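Long-range contact in transmembrane oligosaccharyl transferase, putative (Archaeoglobus fulgidus, PDB 3VGP), which is a putative archaeal oligosaccharyl transferase of the AglB type, a membrane protein of which the C-terminal globular domain is described here: residues 136-141 with 156-160. The protein carries 1 engineered substitution. Residue numbers count along the deposited sequence, not the author numbering.
Sequences LHMENA and VKIFE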
loop_
_atom_site.group_PDB
_atom_site.type_symbol
_atom_site.label_atom_id
_atom_site.label_comp_id
_atom_site.label_asym_id
_atom_site.label_seq_id
_atom_site.Cartn_x
_atom_site.Cartn_y
_atom_site.Cartn_z
ATOM N N LEU A 136 8.263 -3.703 5.501
ATOM C CA LEU A 136 8.389 -3.270 4.116
ATOM C C LEU A 136 9.237 -2.003 4.048
ATOM O O LEU A 136 10.371 -2.015 3.563
ATOM C CB LEU A 136 7.011 -2.978 3.497
ATOM C CG LEU A 136 6.112 -4.171 3.162
ATOM C CD1 LEU A 136 4.700 -3.703 2.863
ATOM C CD2 LEU A 136 6.689 -4.898 1.958
ATOM N N HIS A 137 8.690 -0.913 4.568
ATOM C CA HIS A 137 9.354 0.381 4.505
ATOM C C HIS A 137 10.624 0.577 5.328
ATOM O O HIS A 137 11.583 1.181 4.843
ATOM C CB HIS A 137 8.357 1.480 4.869
ATOM C CG HIS A 137 8.722 2.826 4.332
ATOM N ND1 HIS A 137 8.513 3.181 3.017
ATOM C CD2 HIS A 137 9.294 3.900 4.927
ATOM C CE1 HIS A 137 8.938 4.418 2.826
ATOM N NE2 HIS A 137 9.416 4.875 3.968
HETATM N N MSE A 138 10.633 0.096 6.565
HETATM C CA MSE A 138 11.804 0.276 7.424
HETATM C C MSE A 138 12.938 -0.700 7.141
HETATM O O MSE A 138 14.101 -0.373 7.369
HETATM C CB MSE A 138 11.423 0.154 8.904
HETATM C CG MSE A 138 10.225 0.974 9.345
HETATM SE SE MSE A 138 10.148 2.765 8.671
HETATM C CE MSE A 138 8.471 2.596 7.785
ATOM N N GLU A 139 12.611 -1.890 6.640
ATOM C CA GLU A 139 13.635 -2.898 6.365
ATOM C C GLU A 139 13.745 -3.292 4.897
ATOM O O GLU A 139 14.432 -4.255 4.572
ATOM C CB GLU A 139 13.364 -4.166 7.178
ATOM C CG GLU A 139 13.173 -3.946 8.662
ATOM C CD GLU A 139 13.113 -5.248 9.437
ATOM O OE1 GLU A 139 12.542 -6.232 8.917
ATOM O OE2 GLU A 139 13.630 -5.286 10.574
ATOM N N ASN A 140 13.071 -2.551 4.020
ATOM C CA ASN A 140 13.086 -2.837 2.586
ATOM C C ASN A 140 12.745 -4.289 2.246
ATOM O O ASN A 140 13.275 -4.854 1.291
ATOM C CB ASN A 140 14.442 -2.456 1.972
ATOM C CG ASN A 140 14.638 -0.955 1.874
ATOM O OD1 ASN A 140 13.672 -0.196 1.793
ATOM N ND2 ASN A 140 15.891 -0.519 1.860
ATOM N N ALA A 141 11.850 -4.882 3.032
ATOM C CA ALA A 141 11.400 -6.257 2.830
ATOM C C ALA A 141 12.509 -7.297 2.930
ATOM O O ALA A 141 12.371 -8.408 2.420
ATOM C CB ALA A 141 10.693 -6.380 1.466
ATOM N N VAL A 156 9.238 7.119 -1.781
ATOM C CA VAL A 156 8.147 6.272 -2.248
ATOM C C VAL A 156 8.810 4.965 -2.681
ATOM O O VAL A 156 9.662 4.965 -3.571
ATOM C CB VAL A 156 7.413 6.898 -3.458
ATOM C CG1 VAL A 156 6.259 6.001 -3.891
ATOM C CG2 VAL A 156 6.892 8.275 -3.099
ATOM N N LYS A 157 8.429 3.862 -2.046
ATOM C CA LYS A 157 9.018 2.563 -2.364
ATOM C C LYS A 157 8.006 1.637 -3.027
ATOM O O LYS A 157 6.881 1.501 -2.555
ATOM C CB LYS A 157 9.559 1.901 -1.093
ATOM C CG LYS A 157 10.617 2.718 -0.370
ATOM C CD LYS A 157 11.180 1.977 0.831
ATOM C CE LYS A 157 12.195 2.847 1.572
ATOM N NZ LYS A 157 12.829 2.146 2.717
ATOM N N ILE A 158 8.418 1.004 -4.123
ATOM C CA ILE A 158 7.551 0.081 -4.849
ATOM C C ILE A 158 8.033 -1.346 -4.623
ATOM O O ILE A 158 9.182 -1.677 -4.912
ATOM C CB ILE A 158 7.549 0.382 -6.367
ATOM C CG1 ILE A 158 7.013 1.797 -6.613
ATOM C CG2 ILE A 158 6.673 -0.631 -7.104
ATOM C CD1 ILE A 158 7.036 2.215 -8.063
ATOM N N PHE A 159 7.146 -2.179 -4.091
ATOM C CA PHE A 159 7.452 -3.576 -3.815
ATOM C C PHE A 159 6.653 -4.454 -4.764
ATOM O O PHE A 159 5.486 -4.181 -5.033
ATOM C CB PHE A 159 7.065 -3.927 -2.377
ATOM C CG PHE A 159 7.852 -3.180 -1.335
ATOM C CD1 PHE A 159 9.027 -3.713 -0.819
ATOM C CD2 PHE A 159 7.419 -1.940 -0.878
ATOM C CE1 PHE A 159 9.760 -3.028 0.139
ATOM C CE2 PHE A 159 8.146 -1.242 0.081
ATOM C CZ PHE A 159 9.317 -1.785 0.591
ATOM N N GLU A 160 7.283 -5.500 -5.281
ATOM C CA GLU A 160 6.575 -6.412 -6.163
ATOM C C GLU A 160 6.218 -7.650 -5.356
ATOM O O GLU A 160 7.014 -8.135 -4.547
ATOM C CB GLU A 160 7.450 -6.795 -7.362
ATOM C CG GLU A 160 6.761 -7.722 -8.358
ATOM C CD GLU A 160 7.515 -7.828 -9.673
ATOM O OE1 GLU A 160 8.755 -7.968 -9.637
ATOM O OE2 GLU A 160 6.869 -7.779 -10.742
#
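Phe-159 lays one face of its ring against Leu-136, whose CD2 stands 3.9 Å from the ring centroid and 12° off the ring normal, a CH-pi contact. The packing is that of a local alpha/beta/alpha sandwich: the C-terminal end of helix 132-138 and the turn after it cover part of one face of the mixed sheet, where strand 156-161 runs between strands 88-91 and 147-153. Alternation along the strand divides the work, since Lys-157 and Phe-159 point toward the helix end while Val-156 and Ile-158 pack on helix 6-20 on the other side. Past the helix, Asn-140 and Ala-141 adopt left-handed backbone conformations and the turn runs by the Phe-159 ring, Asn-140 C lying at its edge and Ala-141 CB within 3.7 Å of Phe-159 CE1. The aliphatic part of Lys-157 crosses the imidazole of His-137, with Lys-157 CE 4.0 Å from that ring's centroid; His-137 ND1 is hydrogen-bonded to Thr-91 and His-137 NE2 to Asp-93. At its tip the extended lysine ties the helix end to the following turn: Lys-157 NZ donates to the backbone His-137 O at 2.6 Å and to the side-chain Asn-140 OD1 at 2.7 Å.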